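Local coordinates for protein quinoline 2-oxidoreductase large subunit (Pseudomonas putida, PDB 1T3Q) that catalyses, as the molybdenum-cofactor-binding subunit of a xanthine dehydrogenase family enzyme, the hydroxylation of quinoline at its carbon 2, at residues Phe191-Val196 with Phe375-Ile380; Tyr653-Thr658 with Glu776-Ser781; Gln689-Glu694 with Ala751-Ala756. All blocks are in the same frame, centred on the assembly; numbering follows the deposited sequence.

Contact 1. Residues Phe191-Val196 with Phe375-Ile380; sequences FSCGRV and FTAGQI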
ATOM      1  N   PHE B 191     -51.128   5.771   3.237  1.00 22.07           N
ATOM      2  CA  PHE B 191     -49.972   5.641   2.366  1.00 21.36           C
ATOM      3  C   PHE B 191     -49.068   4.489   2.763  1.00 21.16           C
ATOM      4  O   PHE B 191     -48.937   4.155   3.939  1.00 21.09           O
ATOM      5  CB  PHE B 191     -49.190   6.955   2.363  1.00 19.70           C
ATOM      6  CG  PHE B 191     -49.948   8.103   1.749  1.00 21.06           C
ATOM      7  CD1 PHE B 191     -49.835   8.380   0.392  1.00 21.14           C
ATOM      8  CD2 PHE B 191     -50.800   8.885   2.523  1.00 21.45           C
ATOM      9  CE1 PHE B 191     -50.560   9.419  -0.191  1.00 20.86           C
ATOM     10  CE2 PHE B 191     -51.532   9.929   1.954  1.00 22.37           C
ATOM     11  CZ  PHE B 191     -51.412  10.197   0.590  1.00 21.18           C
ATOM     12  N   SER B 192     -48.443   3.879   1.767  1.00 19.23           N
ATOM     13  CA  SER B 192     -47.549   2.770   2.016  1.00 19.94           C
ATOM     14  C   SER B 192     -46.438   2.739   0.983  1.00 18.93           C
ATOM     15  O   SER B 192     -46.680   2.960  -0.202  1.00 19.82           O
ATOM     16  CB  SER B 192     -48.324   1.453   1.974  1.00 19.77           C
ATOM     17  OG  SER B 192     -47.445   0.355   2.136  1.00 25.78           O
ATOM     18  N   CYS B 193     -45.219   2.490   1.439  1.00 18.61           N
ATOM     19  CA  CYS B 193     -44.074   2.393   0.546  1.00 18.68           C
ATOM     20  C   CYS B 193     -43.487   1.010   0.747  1.00 19.05           C
ATOM     21  O   CYS B 193     -43.379   0.535   1.878  1.00 19.02           O
ATOM     22  CB  CYS B 193     -43.012   3.438   0.888  1.00 18.28           C
ATOM     23  SG  CYS B 193     -43.593   5.150   0.851  1.00 23.04           S
ATOM     24  N   GLY B 194     -43.110   0.356  -0.346  1.00 17.94           N
ATOM     25  CA  GLY B 194     -42.518  -0.959  -0.220  1.00 17.05           C
ATOM     26  C   GLY B 194     -41.037  -0.812   0.064  1.00 16.74           C
ATOM     27  O   GLY B 194     -40.502   0.296   0.048  1.00 17.36           O
ATOM     28  N   ARG B 195     -40.365  -1.921   0.340  1.00 14.90           N
ATOM     29  CA  ARG B 195     -38.936  -1.863   0.583  1.00 15.01           C
ATOM     30  C   ARG B 195     -38.251  -1.611  -0.754  1.00 15.51           C
ATOM     31  O   ARG B 195     -38.776  -1.973  -1.811  1.00 15.70           O
ATOM     32  CB  ARG B 195     -38.418  -3.193   1.145  1.00 17.49           C
ATOM     33  CG  ARG B 195     -38.746  -3.412   2.610  1.00 17.23           C
ATOM     34  CD  ARG B 195     -38.164  -4.713   3.156  1.00 17.70           C
ATOM     35  NE  ARG B 195     -38.355  -4.755   4.606  1.00 17.42           N
ATOM     36  CZ  ARG B 195     -37.414  -5.089   5.481  1.00 18.73           C
ATOM     37  NH1 ARG B 195     -36.202  -5.426   5.063  1.00 18.72           N
ATOM     38  NH2 ARG B 195     -37.677  -5.053   6.784  1.00 17.45           N
ATOM     39  N   VAL B 196     -37.086  -0.980  -0.692  1.00 15.83           N
ATOM     40  CA  VAL B 196     -36.273  -0.732  -1.873  1.00 16.80           C
ATOM     41  C   VAL B 196     -34.844  -0.968  -1.429  1.00 16.52           C
ATOM     42  O   VAL B 196     -34.569  -1.058  -0.231  1.00 18.16           O
ATOM     43  CB  VAL B 196     -36.400   0.722  -2.411  1.00 16.40           C
ATOM     44  CG1 VAL B 196     -37.823   0.992  -2.842  1.00 16.24           C
ATOM     45  CG2 VAL B 196     -35.939   1.726  -1.359  1.00 18.64           C
ATOM     46  N   PHE B 375     -37.539  10.491   5.813  1.00 15.36           N
ATOM     47  CA  PHE B 375     -38.195  11.742   5.428  1.00 14.40           C
ATOM     48  C   PHE B 375     -39.076  11.569   4.190  1.00 15.44           C
ATOM     49  O   PHE B 375     -40.108  12.222   4.050  1.00 16.08           O
ATOM     50  CB  PHE B 375     -37.149  12.829   5.143  1.00 14.79           C
ATOM     51  CG  PHE B 375     -36.116  12.996   6.228  1.00 17.21           C
ATOM     52  CD1 PHE B 375     -36.485  12.995   7.573  1.00 16.84           C
ATOM     53  CD2 PHE B 375     -34.778  13.193   5.902  1.00 15.68           C
ATOM     54  CE1 PHE B 375     -35.539  13.191   8.570  1.00 20.58           C
ATOM     55  CE2 PHE B 375     -33.819  13.389   6.893  1.00 19.95           C
ATOM     56  CZ  PHE B 375     -34.201  13.390   8.234  1.00 20.28           C
ATOM     57  N   THR B 376     -38.671  10.673   3.297  1.00 14.82           N
ATOM     58  CA  THR B 376     -39.404  10.455   2.053  1.00 14.91           C
ATOM     59  C   THR B 376     -40.873  10.044   2.150  1.00 15.50           C
ATOM     60  O   THR B 376     -41.724  10.644   1.495  1.00 16.57           O
ATOM     61  CB  THR B 376     -38.671   9.425   1.159  1.00 15.08           C
ATOM     62  OG1 THR B 376     -37.309   9.836   0.974  1.00 14.62           O
ATOM     63  CG2 THR B 376     -39.347   9.328  -0.203  1.00 13.89           C
ATOM     64  N   ALA B 377     -41.183   9.031   2.958  1.00 16.63           N
ATOM     65  CA  ALA B 377     -42.563   8.551   3.062  1.00 15.24           C
ATOM     66  C   ALA B 377     -43.565   9.639   3.433  1.00 16.57           C
ATOM     67  O   ALA B 377     -44.594   9.795   2.769  1.00 17.66           O
ATOM     68  CB  ALA B 377     -42.650   7.405   4.068  1.00 16.35           C
ATOM     69  N   GLY B 378     -43.265  10.381   4.493  1.00 16.29           N
ATOM     70  CA  GLY B 378     -44.158  11.443   4.937  1.00 17.38           C
ATOM     71  C   GLY B 378     -44.278  12.565   3.922  1.00 17.45           C
ATOM     72  O   GLY B 378     -45.331  13.183   3.793  1.00 18.94           O
ATOM     73  N   GLN B 379     -43.191  12.841   3.213  1.00 17.47           N
ATOM     74  CA  GLN B 379     -43.193  13.884   2.190  1.00 16.28           C
ATOM     75  C   GLN B 379     -44.198  13.475   1.113  1.00 16.81           C
ATOM     76  O   GLN B 379     -45.017  14.282   0.676  1.00 17.02           O
ATOM     77  CB  GLN B 379     -41.790  14.031   1.588  1.00 17.48           C
ATOM     78  CG  GLN B 379     -41.632  15.160   0.557  1.00 15.89           C
ATOM     79  CD  GLN B 379     -41.661  16.549   1.175  1.00 19.22           C
ATOM     80  OE1 GLN B 379     -41.379  16.722   2.364  1.00 18.93           O
ATOM     81  NE2 GLN B 379     -41.977  17.551   0.363  1.00 17.50           N
ATOM     82  N   ILE B 380     -44.136  12.214   0.687  1.00 15.88           N
ATOM     83  CA  ILE B 380     -45.066  11.703  -0.317  1.00 16.85           C
ATOM     84  C   ILE B 380     -46.511  11.864   0.155  1.00 17.48           C
ATOM     85  O   ILE B 380     -47.356  12.410  -0.551  1.00 16.78           O
ATOM     86  CB  ILE B 380     -44.825  10.190  -0.608  1.00 17.16           C
ATOM     87  CG1 ILE B 380     -43.526  10.005  -1.393  1.00 15.67           C
ATOM     88  CG2 ILE B 380     -46.006   9.608  -1.394  1.00 17.78           C
ATOM     89  CD1 ILE B 380     -43.115   8.551  -1.552  1.00 17.65           C
TER
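Ile380 is held at both ends of its backbone unit: its N gives a 3.0 Å hydrogen bond to Thr376 O one turn earlier, and its carbonyl oxygen accepts another from Thr384 OG1. Obliquely beside that carbonyl lies the Phe191 ring, CE1 4.4 Å from Ile380 O, a loose approach without a polar bond. The ring also reaches the branch methyl of the isoleucine, with Phe191 CD1 4.4 Å from Ile380 CG2. Two residues on, Cys193 turns its side chain to the same helix. With SG opposite its own carbonyl carbon (chi1 -57°), the sulfur meets two helical residues nearly a turn apart, 4.0 Å from Ala377 CB and 4.2 Å from Ile380 CD1.

This is a helix packed on a β-sheet, inside the first molybdopterin cofactor-binding region: helix 375-380 runs roughly antiparallel to strand 191-193 (145°), and their axes come within 8.9 Å. Ala377 lies where the sulfur and the neighbouring strand (Gln298, Asn300) both come close, and a single methyl fits there. Cysteine here serves as a compact apolar filler, while the larger phenylalanine reaches farther along the helix and also touches Ala381, Thr384 and Leu385. The alternation of the strand turns Ser192 away from the helix, while its backbone bonds to Glu769 and Val771. Tyr370 and Arg371 of the molybdenum pocket lie just ahead of this helix in sequence, and the Ala377 side chain is about 14 Å from the dioxosulfidomolybdenum ion.

Contact 2. Residues Tyr653-Thr658 with Glu776-Ser781; sequences YATRVT and ERIFRS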
ATOM      1  N   TYR B 653     -51.755   1.404 -19.301  1.00 27.51           N
ATOM      2  CA  TYR B 653     -51.365   1.821 -17.956  1.00 28.07           C
ATOM      3  C   TYR B 653     -49.871   2.096 -17.852  1.00 28.45           C
ATOM      4  O   TYR B 653     -49.309   2.130 -16.757  1.00 29.90           O
ATOM      5  CB  TYR B 653     -51.775   0.760 -16.935  1.00 28.00           C
ATOM      6  CG  TYR B 653     -53.173   0.247 -17.171  1.00 30.20           C
ATOM      7  CD1 TYR B 653     -53.387  -1.027 -17.689  1.00 31.61           C
ATOM      8  CD2 TYR B 653     -54.282   1.060 -16.939  1.00 31.17           C
ATOM      9  CE1 TYR B 653     -54.674  -1.481 -17.973  1.00 33.78           C
ATOM     10  CE2 TYR B 653     -55.572   0.620 -17.219  1.00 32.57           C
ATOM     11  CZ  TYR B 653     -55.760  -0.652 -17.737  1.00 34.20           C
ATOM     12  OH  TYR B 653     -57.033  -1.095 -18.022  1.00 35.76           O
ATOM     13  N   ALA B 654     -49.233   2.284 -19.001  1.00 27.71           N
ATOM     14  CA  ALA B 654     -47.809   2.581 -19.029  1.00 26.41           C
ATOM     15  C   ALA B 654     -47.639   4.005 -18.506  1.00 26.84           C
ATOM     16  O   ALA B 654     -48.402   4.901 -18.870  1.00 25.43           O
ATOM     17  CB  ALA B 654     -47.282   2.472 -20.453  1.00 26.60           C
ATOM     18  N   THR B 655     -46.644   4.211 -17.651  1.00 26.94           N
ATOM     19  CA  THR B 655     -46.402   5.530 -17.086  1.00 26.79           C
ATOM     20  C   THR B 655     -45.040   6.077 -17.486  1.00 25.80           C
ATOM     21  O   THR B 655     -44.023   5.384 -17.418  1.00 26.06           O
ATOM     22  CB  THR B 655     -46.510   5.498 -15.554  1.00 28.83           C
ATOM     23  OG1 THR B 655     -47.794   4.979 -15.185  1.00 29.17           O
ATOM     24  CG2 THR B 655     -46.361   6.899 -14.982  1.00 28.70           C
ATOM     25  N   ARG B 656     -45.032   7.337 -17.895  1.00 24.24           N
ATOM     26  CA  ARG B 656     -43.811   7.990 -18.332  1.00 24.44           C
ATOM     27  C   ARG B 656     -43.667   9.359 -17.673  1.00 23.19           C
ATOM     28  O   ARG B 656     -44.611  10.146 -17.653  1.00 20.83           O
ATOM     29  CB  ARG B 656     -43.853   8.128 -19.863  1.00 28.09           C
ATOM     30  CG  ARG B 656     -42.671   8.834 -20.502  1.00 34.45           C
ATOM     31  CD  ARG B 656     -42.620   8.565 -22.011  1.00 38.34           C
ATOM     32  NE  ARG B 656     -42.739   9.783 -22.813  1.00 42.24           N
ATOM     33  CZ  ARG B 656     -43.884  10.260 -23.293  1.00 42.98           C
ATOM     34  NH1 ARG B 656     -43.890  11.377 -24.009  1.00 46.34           N
ATOM     35  NH2 ARG B 656     -45.020   9.617 -23.070  1.00 46.18           N
ATOM     36  N   VAL B 657     -42.495   9.626 -17.104  1.00 21.97           N
ATOM     37  CA  VAL B 657     -42.240  10.923 -16.492  1.00 21.72           C
ATOM     38  C   VAL B 657     -41.683  11.733 -17.650  1.00 21.75           C
ATOM     39  O   VAL B 657     -40.538  11.535 -18.052  1.00 21.71           O
ATOM     40  CB  VAL B 657     -41.169  10.845 -15.388  1.00 21.82           C
ATOM     41  CG1 VAL B 657     -40.988  12.214 -14.752  1.00 20.16           C
ATOM     42  CG2 VAL B 657     -41.568   9.811 -14.343  1.00 19.53           C
ATOM     43  N   THR B 658     -42.497  12.633 -18.187  1.00 21.03           N
ATOM     44  CA  THR B 658     -42.092  13.435 -19.329  1.00 22.34           C
ATOM     45  C   THR B 658     -41.320  14.700 -18.998  1.00 22.79           C
ATOM     46  O   THR B 658     -40.537  15.175 -19.818  1.00 19.00           O
ATOM     47  CB  THR B 658     -43.312  13.841 -20.172  1.00 22.96           C
ATOM     48  OG1 THR B 658     -44.176  14.674 -19.390  1.00 24.05           O
ATOM     49  CG2 THR B 658     -44.073  12.609 -20.622  1.00 23.87           C
ATOM     50  N   GLU B 776     -49.894  -2.660 -12.643  1.00 21.59           N
ATOM     51  CA  GLU B 776     -50.869  -3.479 -11.924  1.00 21.27           C
ATOM     52  C   GLU B 776     -51.678  -2.592 -10.974  1.00 22.42           C
ATOM     53  O   GLU B 776     -52.909  -2.645 -10.955  1.00 21.98           O
ATOM     54  CB  GLU B 776     -50.163  -4.569 -11.118  1.00 22.58           C
ATOM     55  CG  GLU B 776     -51.067  -5.299 -10.121  1.00 26.77           C
ATOM     56  CD  GLU B 776     -52.094  -6.198 -10.792  1.00 29.70           C
ATOM     57  OE1 GLU B 776     -53.053  -6.620 -10.110  1.00 31.19           O
ATOM     58  OE2 GLU B 776     -51.937  -6.499 -11.994  1.00 29.62           O
ATOM     59  N   ARG B 777     -50.984  -1.772 -10.189  1.00 22.07           N
ATOM     60  CA  ARG B 777     -51.659  -0.898  -9.235  1.00 21.68           C
ATOM     61  C   ARG B 777     -52.534   0.154  -9.908  1.00 21.76           C
ATOM     62  O   ARG B 777     -53.593   0.504  -9.393  1.00 19.55           O
ATOM     63  CB  ARG B 777     -50.638  -0.238  -8.302  1.00 23.12           C
ATOM     64  CG  ARG B 777     -50.046  -1.225  -7.301  1.00 25.05           C
ATOM     65  CD  ARG B 777     -49.229  -0.554  -6.203  1.00 26.74           C
ATOM     66  NE  ARG B 777     -48.922  -1.506  -5.137  1.00 27.45           N
ATOM     67  CZ  ARG B 777     -47.728  -2.045  -4.920  1.00 28.56           C
ATOM     68  NH1 ARG B 777     -46.696  -1.723  -5.688  1.00 28.13           N
ATOM     69  NH2 ARG B 777     -47.573  -2.931  -3.944  1.00 29.92           N
ATOM     70  N   ILE B 778     -52.096   0.650 -11.060  1.00 21.01           N
ATOM     71  CA  ILE B 778     -52.870   1.640 -11.798  1.00 21.90           C
ATOM     72  C   ILE B 778     -54.100   0.949 -12.388  1.00 22.10           C
ATOM     73  O   ILE B 778     -55.200   1.492 -12.360  1.00 21.46           O
ATOM     74  CB  ILE B 778     -52.044   2.259 -12.946  1.00 21.54           C
ATOM     75  CG1 ILE B 778     -50.864   3.047 -12.371  1.00 23.43           C
ATOM     76  CG2 ILE B 778     -52.933   3.148 -13.808  1.00 23.61           C
ATOM     77  CD1 ILE B 778     -49.989   3.692 -13.419  1.00 24.40           C
ATOM     78  N   PHE B 779     -53.895  -0.252 -12.923  1.00 23.12           N
ATOM     79  CA  PHE B 779     -54.971  -1.043 -13.512  1.00 23.57           C
ATOM     80  C   PHE B 779     -56.051  -1.303 -12.463  1.00 24.69           C
ATOM     81  O   PHE B 779     -57.244  -1.126 -12.716  1.00 24.72           O
ATOM     82  CB  PHE B 779     -54.397  -2.374 -14.028  1.00 24.58           C
ATOM     83  CG  PHE B 779     -55.438  -3.416 -14.352  1.00 25.32           C
ATOM     84  CD1 PHE B 779     -56.305  -3.252 -15.428  1.00 26.29           C
ATOM     85  CD2 PHE B 779     -55.538  -4.572 -13.584  1.00 24.82           C
ATOM     86  CE1 PHE B 779     -57.259  -4.230 -15.736  1.00 28.06           C
ATOM     87  CE2 PHE B 779     -56.487  -5.554 -13.884  1.00 27.22           C
ATOM     88  CZ  PHE B 779     -57.349  -5.383 -14.960  1.00 25.70           C
ATOM     89  N   ARG B 780     -55.613  -1.717 -11.282  1.00 24.52           N
ATOM     90  CA  ARG B 780     -56.506  -2.011 -10.170  1.00 28.29           C
ATOM     91  C   ARG B 780     -57.255  -0.766  -9.696  1.00 29.39           C
ATOM     92  O   ARG B 780     -58.462  -0.809  -9.456  1.00 28.64           O
ATOM     93  CB  ARG B 780     -55.700  -2.581  -9.005  1.00 30.91           C
ATOM     94  CG  ARG B 780     -56.129  -3.960  -8.559  1.00 37.03           C
ATOM     95  CD  ARG B 780     -55.806  -5.022  -9.589  1.00 39.73           C
ATOM     96  NE  ARG B 780     -56.944  -5.915  -9.770  1.00 42.99           N
ATOM     97  CZ  ARG B 780     -56.870  -7.150 -10.257  1.00 43.24           C
ATOM     98  NH1 ARG B 780     -57.973  -7.870 -10.380  1.00 45.31           N
ATOM     99  NH2 ARG B 780     -55.703  -7.670 -10.604  1.00 44.90           N
ATOM    100  N   SER B 781     -56.534   0.341  -9.555  1.00 28.16           N
ATOM    101  CA  SER B 781     -57.143   1.582  -9.092  1.00 30.05           C
ATOM    102  C   SER B 781     -58.267   2.034 -10.013  1.00 29.64           C
ATOM    103  O   SER B 781     -59.339   2.418  -9.553  1.00 29.53           O
ATOM    104  CB  SER B 781     -56.093   2.692  -8.991  1.00 29.05           C
TER
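The turn of a β-hairpin, joining strands 636-649 and 655-665, and the start of its second strand meet the chain's final helix, 775-783, through Tyr653, Thr655, Ile778 and Phe779. Phe779 makes a double approach to Tyr653. Its CB stands over the centre of the tyrosine face, 4.1 Å from the ring centroid in a CH-pi contact, while its own ring, with CG anti to the backbone N (chi1 166°), turns an edge toward that face. The two form an offset edge-to-face pair, centroids 5.4 Å apart and planes at 64°. Tyr653 OH in turn lies at the phenylalanine rim, near its plane, 3.5 Å from Phe779 CD1. Two aromatic residues suit this half-buried spot because each offers both a broad face and a polarised edge.

Ile778 fills the inner side. Its CG2 rests 4.0 Å from Tyr653 CD2, and its extended other branch carries CD1 to 3.7 Å from Tyr653 O. The same methyl is modelled 3.1 Å from Thr655 OG1, unusually short for methyl and oxygen and so of doubtful exactness.

On the side toward the medium subunit, Arg780 NH2 makes a salt bridge to Glu776 OE1 at 2.9 Å, meeting its syn lone pair nearly in the guanidinium plane. Phe779 CE2 lies over one face of that guanidinium. Arg780 forms a second salt bridge with Asp262 of the medium subunit, and Glu776 OE2 a hydrogen bond with Ser260 of that chain. The helix is thus wedged between hairpin and medium subunit, Ile778 reaching inward to Ile768 and Ile773 while Thr655 rests on strand 636-649 and on Leu691 of helix 672-692.

Contact 3. Residues Gln689-Glu694 with Ala751-Ala756; sequences QTLLEE and AAVVAA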
ATOM      1  N   GLN B 689     -37.936   4.607  -7.211  1.00 17.74           N
ATOM      2  CA  GLN B 689     -38.762   4.252  -6.051  1.00 18.51           C
ATOM      3  C   GLN B 689     -40.260   4.373  -6.307  1.00 18.08           C
ATOM      4  O   GLN B 689     -41.041   3.508  -5.901  1.00 17.43           O
ATOM      5  CB  GLN B 689     -38.421   5.125  -4.836  1.00 18.36           C
ATOM      6  CG  GLN B 689     -39.228   4.727  -3.588  1.00 22.20           C
ATOM      7  CD  GLN B 689     -39.184   5.755  -2.471  1.00 22.87           C
ATOM      8  OE1 GLN B 689     -39.637   5.490  -1.351  1.00 23.65           O
ATOM      9  NE2 GLN B 689     -38.657   6.938  -2.769  1.00 21.76           N
ATOM     10  N   THR B 690     -40.669   5.436  -6.987  1.00 16.90           N
ATOM     11  CA  THR B 690     -42.088   5.653  -7.223  1.00 16.99           C
ATOM     12  C   THR B 690     -42.763   4.898  -8.358  1.00 16.68           C
ATOM     13  O   THR B 690     -43.974   4.689  -8.312  1.00 17.11           O
ATOM     14  CB  THR B 690     -42.394   7.162  -7.408  1.00 17.99           C
ATOM     15  OG1 THR B 690     -41.628   7.684  -8.504  1.00 17.96           O
ATOM     16  CG2 THR B 690     -42.048   7.927  -6.136  1.00 16.97           C
ATOM     17  N   LEU B 691     -42.009   4.471  -9.367  1.00 16.13           N
ATOM     18  CA  LEU B 691     -42.632   3.781 -10.493  1.00 15.84           C
ATOM     19  C   LEU B 691     -42.092   2.408 -10.856  1.00 16.73           C
ATOM     20  O   LEU B 691     -42.757   1.671 -11.585  1.00 18.02           O
ATOM     21  CB  LEU B 691     -42.544   4.652 -11.753  1.00 17.22           C
ATOM     22  CG  LEU B 691     -43.164   6.049 -11.729  1.00 16.44           C
ATOM     23  CD1 LEU B 691     -42.842   6.772 -13.036  1.00 17.73           C
ATOM     24  CD2 LEU B 691     -44.665   5.943 -11.527  1.00 18.96           C
ATOM     25  N   LEU B 692     -40.920   2.050 -10.338  1.00 16.45           N
ATOM     26  CA  LEU B 692     -40.290   0.788 -10.726  1.00 17.56           C
ATOM     27  C   LEU B 692     -39.765  -0.181  -9.675  1.00 17.31           C
ATOM     28  O   LEU B 692     -39.931  -1.394  -9.807  1.00 18.04           O
ATOM     29  CB  LEU B 692     -39.113   1.106 -11.649  1.00 18.00           C
ATOM     30  CG  LEU B 692     -39.412   1.866 -12.938  1.00 19.65           C
ATOM     31  CD1 LEU B 692     -38.135   2.495 -13.475  1.00 20.84           C
ATOM     32  CD2 LEU B 692     -40.025   0.906 -13.944  1.00 20.76           C
ATOM     33  N   GLU B 693     -39.104   0.356  -8.654  1.00 17.62           N
ATOM     34  CA  GLU B 693     -38.464  -0.462  -7.632  1.00 17.22           C
ATOM     35  C   GLU B 693     -39.248  -0.989  -6.443  1.00 18.15           C
ATOM     36  O   GLU B 693     -40.018  -0.268  -5.808  1.00 17.36           O
ATOM     37  CB  GLU B 693     -37.250   0.289  -7.079  1.00 18.51           C
ATOM     38  CG  GLU B 693     -36.333   0.853  -8.140  1.00 17.84           C
ATOM     39  CD  GLU B 693     -35.231   1.713  -7.563  1.00 20.33           C
ATOM     40  OE1 GLU B 693     -34.748   2.607  -8.290  1.00 20.50           O
ATOM     41  OE2 GLU B 693     -34.839   1.495  -6.391  1.00 19.57           O
ATOM     42  N   GLU B 694     -39.020  -2.265  -6.145  1.00 17.62           N
ATOM     43  CA  GLU B 694     -39.614  -2.897  -4.982  1.00 18.25           C
ATOM     44  C   GLU B 694     -38.946  -4.216  -4.633  1.00 18.17           C
ATOM     45  O   GLU B 694     -38.864  -5.128  -5.457  1.00 18.07           O
ATOM     46  CB  GLU B 694     -41.126  -3.126  -5.139  1.00 19.87           C
ATOM     47  CG  GLU B 694     -41.763  -3.464  -3.783  1.00 18.77           C
ATOM     48  CD  GLU B 694     -43.278  -3.530  -3.784  1.00 22.58           C
ATOM     49  OE1 GLU B 694     -43.849  -3.701  -2.684  1.00 24.69           O
ATOM     50  OE2 GLU B 694     -43.904  -3.417  -4.860  1.00 24.21           O
ATOM     51  N   ALA B 751     -42.224  12.504  -3.958  1.00 16.86           N
ATOM     52  CA  ALA B 751     -43.526  13.082  -3.674  1.00 16.66           C
ATOM     53  C   ALA B 751     -44.104  13.721  -4.932  1.00 17.63           C
ATOM     54  O   ALA B 751     -45.295  13.609  -5.201  1.00 17.08           O
ATOM     55  CB  ALA B 751     -43.408  14.117  -2.552  1.00 17.46           C
ATOM     56  N   ALA B 752     -43.250  14.383  -5.706  1.00 17.31           N
ATOM     57  CA  ALA B 752     -43.688  15.027  -6.942  1.00 18.55           C
ATOM     58  C   ALA B 752     -44.274  14.017  -7.925  1.00 18.00           C
ATOM     59  O   ALA B 752     -45.288  14.291  -8.569  1.00 19.28           O
ATOM     60  CB  ALA B 752     -42.515  15.774  -7.591  1.00 18.90           C
ATOM     61  N   VAL B 753     -43.640  12.850  -8.041  1.00 18.18           N
ATOM     62  CA  VAL B 753     -44.126  11.821  -8.956  1.00 16.59           C
ATOM     63  C   VAL B 753     -45.448  11.217  -8.484  1.00 17.30           C
ATOM     64  O   VAL B 753     -46.386  11.063  -9.272  1.00 16.82           O
ATOM     65  CB  VAL B 753     -43.098  10.679  -9.143  1.00 16.33           C
ATOM     66  CG1 VAL B 753     -43.653   9.641 -10.121  1.00 16.42           C
ATOM     67  CG2 VAL B 753     -41.777  11.235  -9.665  1.00 17.33           C
ATOM     68  N   VAL B 754     -45.525  10.863  -7.204  1.00 17.13           N
ATOM     69  CA  VAL B 754     -46.760  10.296  -6.675  1.00 17.18           C
ATOM     70  C   VAL B 754     -47.881  11.320  -6.835  1.00 17.31           C
ATOM     71  O   VAL B 754     -48.996  10.978  -7.247  1.00 16.58           O
ATOM     72  CB  VAL B 754     -46.622   9.924  -5.179  1.00 17.56           C
ATOM     73  CG1 VAL B 754     -47.976   9.494  -4.623  1.00 17.63           C
ATOM     74  CG2 VAL B 754     -45.620   8.787  -5.024  1.00 18.79           C
ATOM     75  N   ALA B 755     -47.584  12.579  -6.516  1.00 16.31           N
ATOM     76  CA  ALA B 755     -48.585  13.633  -6.656  1.00 17.31           C
ATOM     77  C   ALA B 755     -49.006  13.745  -8.122  1.00 15.42           C
ATOM     78  O   ALA B 755     -50.175  13.957  -8.418  1.00 15.69           O
ATOM     79  CB  ALA B 755     -48.027  14.975  -6.166  1.00 14.79           C
ATOM     80  N   ALA B 756     -48.049  13.585  -9.032  1.00 17.89           N
ATOM     81  CA  ALA B 756     -48.344  13.676 -10.463  1.00 17.59           C
ATOM     82  C   ALA B 756     -49.300  12.580 -10.922  1.00 18.18           C
ATOM     83  O   ALA B 756     -50.255  12.844 -11.648  1.00 18.45           O
ATOM     84  CB  ALA B 756     -47.049  13.617 -11.269  1.00 18.38           C
TER
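Thr690 and Val754 bring two helices to a CA-CA distance of 6.6 Å, at a point where helix 672-692 widens into a pi-type turn (689-692) before giving way to loop. Thr690 meets two successive residues of the partner helix, one with each branch. Its OG1 is set between its own backbone N and carbonyl carbon (chi1 58°), a position that lets the hydroxyl bond back to Ala686 O one turn earlier, with a weak second link to Ile687 O. The buried oxygen is therefore satisfied by its own helix, and toward the partner it needs only apolar neighbours. Val753 CG1 is modelled 3.2 Å from Thr690 OG1, shorter than a usual methyl-oxygen contact and so of uncertain exactness, with Val753 CB at 3.4 Å from the same oxygen. The threonine's other branch meets the next residue methyl to methyl, Thr690 CG2 lying 3.8 Å from Val754 CG2.

Leu691 comes in from the side. Although its CB does not aim at the partner, the rest of the side chain approaches Val753 CG1, its CG 4.0 Å and its CD2 4.1 Å from that methyl. One valine methyl is thereby shared between the threonine and the leucine. Short, β-branched threonine and valine suit so close an approach, and the longer leucine bridges the gap to strand 655-665.

Within the turn, Leu691 O accepts a hydrogen bond from Arg185 of the medium subunit; just past it, Glu693 forms a salt bridge with Arg143 of the small subunit. This is buried helix-on-helix packing, in which the C-terminal end of helix 672-692 meets helix 744-761, whose chain has just left Glu743 of the molybdenum pocket.

How the contacts relate
Contacts 1 and 3 are core and adjoin: helix 744-761 lies against helix 375-393, with Ile380 CG2 3.7 Å from Val754 CG2, and helix 672-692 touches it too, through Gln689 on Thr376. Both are held by side-chain packing with no hydrogen bond across; contact 1 adds a ring and a sulfur, contact 3 a hydroxyl bonded within its own helix. Contact 2, its centre about 29 Å from the chain centre, adds an edge-to-face aromatic pair, and its helix carries a salt bridge of its own near the medium subunit. It joins contact 3 where Val657 CG2 packs 3.5 Å from Leu691 CD1; a long, weak ion pair links Arg777 to Glu694. Contacts 1 and 2 do not touch.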